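Protein Amuc_1100 (Akkermansia muciniphila, PDB 6KNY) is of unknown function and belongs to the membrane proteins, with a transmembrane helix and a monomeric remainder. Local coordinates at residues I177-D182 with V265-S270. Sequence-based numbering, arbitrary orientation.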
loop_
_atom_site.group_PDB
_atom_site.type_symbol
_atom_site.label_atom_id
_atom_site.label_comp_id
_atom_site.label_asym_id
_atom_site.label_seq_id
_atom_site.Cartn_x
_atom_site.Cartn_y
_atom_site.Cartn_z
ATOM N N ILE A 177 -6.659 3.087 3.790
ATOM C CA ILE A 177 -6.206 4.390 3.330
ATOM C C ILE A 177 -7.386 5.350 3.367
ATOM O O ILE A 177 -8.495 5.008 2.940
ATOM C CB ILE A 177 -5.595 4.324 1.921
ATOM C CG1 ILE A 177 -4.481 3.270 1.882
ATOM C CG2 ILE A 177 -5.079 5.696 1.512
ATOM C CD1 ILE A 177 -3.704 3.243 0.580
ATOM N N ALA A 178 -7.149 6.543 3.905
ATOM C CA ALA A 178 -8.123 7.616 3.917
ATOM C C ALA A 178 -7.521 8.786 3.154
ATOM O O ALA A 178 -6.343 9.122 3.349
ATOM C CB ALA A 178 -8.477 8.023 5.351
ATOM N N PHE A 179 -8.311 9.377 2.265
ATOM C CA PHE A 179 -7.865 10.541 1.517
ATOM C C PHE A 179 -9.091 11.370 1.181
ATOM O O PHE A 179 -10.228 10.968 1.458
ATOM C CB PHE A 179 -7.100 10.164 0.242
ATOM C CG PHE A 179 -7.829 9.186 -0.648
ATOM C CD1 PHE A 179 -8.765 9.621 -1.569
ATOM C CD2 PHE A 179 -7.559 7.828 -0.570
ATOM C CE1 PHE A 179 -9.427 8.718 -2.400
ATOM C CE2 PHE A 179 -8.206 6.918 -1.387
ATOM C CZ PHE A 179 -9.150 7.363 -2.309
ATOM N N GLN A 180 -8.849 12.535 0.583
ATOM C CA GLN A 180 -9.947 13.397 0.188
ATOM C C GLN A 180 -9.521 14.260 -0.985
ATOM O O GLN A 180 -8.339 14.563 -1.162
ATOM C CB GLN A 180 -10.438 14.262 1.365
ATOM C CG GLN A 180 -9.567 15.433 1.731
ATOM C CD GLN A 180 -10.356 16.538 2.458
ATOM O OE1 GLN A 180 -11.196 17.213 1.859
ATOM N NE2 GLN A 180 -10.093 16.710 3.748
ATOM N N GLY A 181 -10.502 14.644 -1.789
ATOM C CA GLY A 181 -10.259 15.490 -2.939
ATOM C C GLY A 181 -11.580 15.781 -3.606
ATOM O O GLY A 181 -12.644 15.392 -3.110
ATOM N N ASP A 182 -11.503 16.490 -4.735
ATOM C CA ASP A 182 -12.717 16.757 -5.493
ATOM C C ASP A 182 -13.238 15.444 -6.074
ATOM O O ASP A 182 -12.531 14.429 -6.095
ATOM C CB ASP A 182 -12.445 17.789 -6.591
ATOM C CG ASP A 182 -11.698 17.203 -7.776
ATOM O OD1 ASP A 182 -10.551 16.746 -7.596
ATOM O OD2 ASP A 182 -12.270 17.171 -8.884
ATOM N N VAL A 265 -14.718 15.359 -1.298
ATOM C CA VAL A 265 -15.243 14.024 -1.039
ATOM C C VAL A 265 -14.208 13.261 -0.219
ATOM O O VAL A 265 -13.016 13.269 -0.549
ATOM C CB VAL A 265 -15.563 13.299 -2.355
ATOM C CG1 VAL A 265 -16.001 11.865 -2.087
ATOM C CG2 VAL A 265 -16.620 14.081 -3.146
ATOM N N PHE A 266 -14.653 12.628 0.857
ATOM C CA PHE A 266 -13.768 11.881 1.740
ATOM C C PHE A 266 -13.942 10.390 1.483
ATOM O O PHE A 266 -15.078 9.903 1.409
ATOM C CB PHE A 266 -14.068 12.234 3.192
ATOM C CG PHE A 266 -13.529 11.252 4.203
ATOM C CD1 PHE A 266 -14.280 10.146 4.604
ATOM C CD2 PHE A 266 -12.281 11.452 4.783
ATOM C CE1 PHE A 266 -13.787 9.251 5.548
ATOM C CE2 PHE A 266 -11.781 10.568 5.733
ATOM C CZ PHE A 266 -12.533 9.467 6.118
ATOM N N VAL A 267 -12.831 9.699 1.332
ATOM C CA VAL A 267 -12.799 8.277 1.093
ATOM C C VAL A 267 -11.957 7.545 2.096
ATOM O O VAL A 267 -10.900 7.951 2.422
ATOM C CB VAL A 267 -12.220 7.929 -0.277
ATOM C CG1 VAL A 267 -12.211 6.434 -0.510
ATOM C CG2 VAL A 267 -12.986 8.602 -1.370
ATOM N N GLN A 268 -12.471 6.428 2.544
ATOM C CA GLN A 268 -11.775 5.539 3.410
ATOM C C GLN A 268 -12.030 4.149 2.895
ATOM O O GLN A 268 -13.149 3.704 2.818
ATOM C CB GLN A 268 -12.171 5.679 4.847
ATOM C CG GLN A 268 -11.167 4.980 5.715
ATOM C CD GLN A 268 -11.322 5.268 7.181
ATOM O OE1 GLN A 268 -10.741 6.213 7.714
ATOM N NE2 GLN A 268 -12.103 4.446 7.848
ATOM N N VAL A 269 -10.959 3.493 2.508
ATOM C CA VAL A 269 -11.028 2.160 1.956
ATOM C C VAL A 269 -10.177 1.142 2.700
ATOM O O VAL A 269 -9.088 1.442 3.108
ATOM C CB VAL A 269 -10.691 2.161 0.453
ATOM C CG1 VAL A 269 -9.300 2.664 0.205
ATOM C CG2 VAL A 269 -10.822 0.780 -0.117
ATOM N N SER A 270 -10.784 -0.027 2.876
ATOM C CA SER A 270 -10.135 -1.166 3.510
ATOM C C SER A 270 -9.702 -2.119 2.408
ATOM O O SER A 270 -10.532 -2.557 1.603
ATOM C CB SER A 270 -11.100 -1.847 4.479
ATOM O OG SER A 270 -10.492 -2.924 5.150
#
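Phe179 and Val267 stand side by side on neighbouring antiparallel strands inside a mixed beta-sheet, strand 170-181 pairing with the C-terminal strand 265-276. This is the tight half of the contact. Phe179 has CG between the backbone N and the carbonyl carbon (chi1 52°), which lays one ring face over the valine. Val267 CB makes a CH-pi contact 3.9 Å from the ring centroid, offset toward the rim. Phe179 CE1 comes within 3.6 Å of Val267 CB. Ile177 CG2 meets the ring at its edge. Helix 183-194 covers the sheet face that bears Ile177, Phe179, Val265, Val267 and Val269, with Ala189 against Phe179 and Val186 against Val265 and Val267. An alanine in place of Phe179 would probably leave Val267 without its aromatic cover and open a gap beneath the helix.

The face bearing Ala178, Gln180, Phe266 and Gln268 is looser between the strands, and Phe266 and Gln268 are partly exposed, while Ala178 and Gln180 stay buried. Here Phe266 CE2 only grazes Ala178 CB at 4.2 Å. The glutamine ends turn to other partners: Gln268 OE1 accepts a hydrogen bond from Lys144 NZ on strand 141-146, and Gln180 OE1 one from Gln264 NE2.

Six backbone hydrogen bonds join the strands, two each at Ile177-Val269, Phe179-Val267 and Gly181-Val265. The central pair includes a nearly straight one, Val267 N to Phe179 O, 2.9 Å long with 175° at the hydrogen.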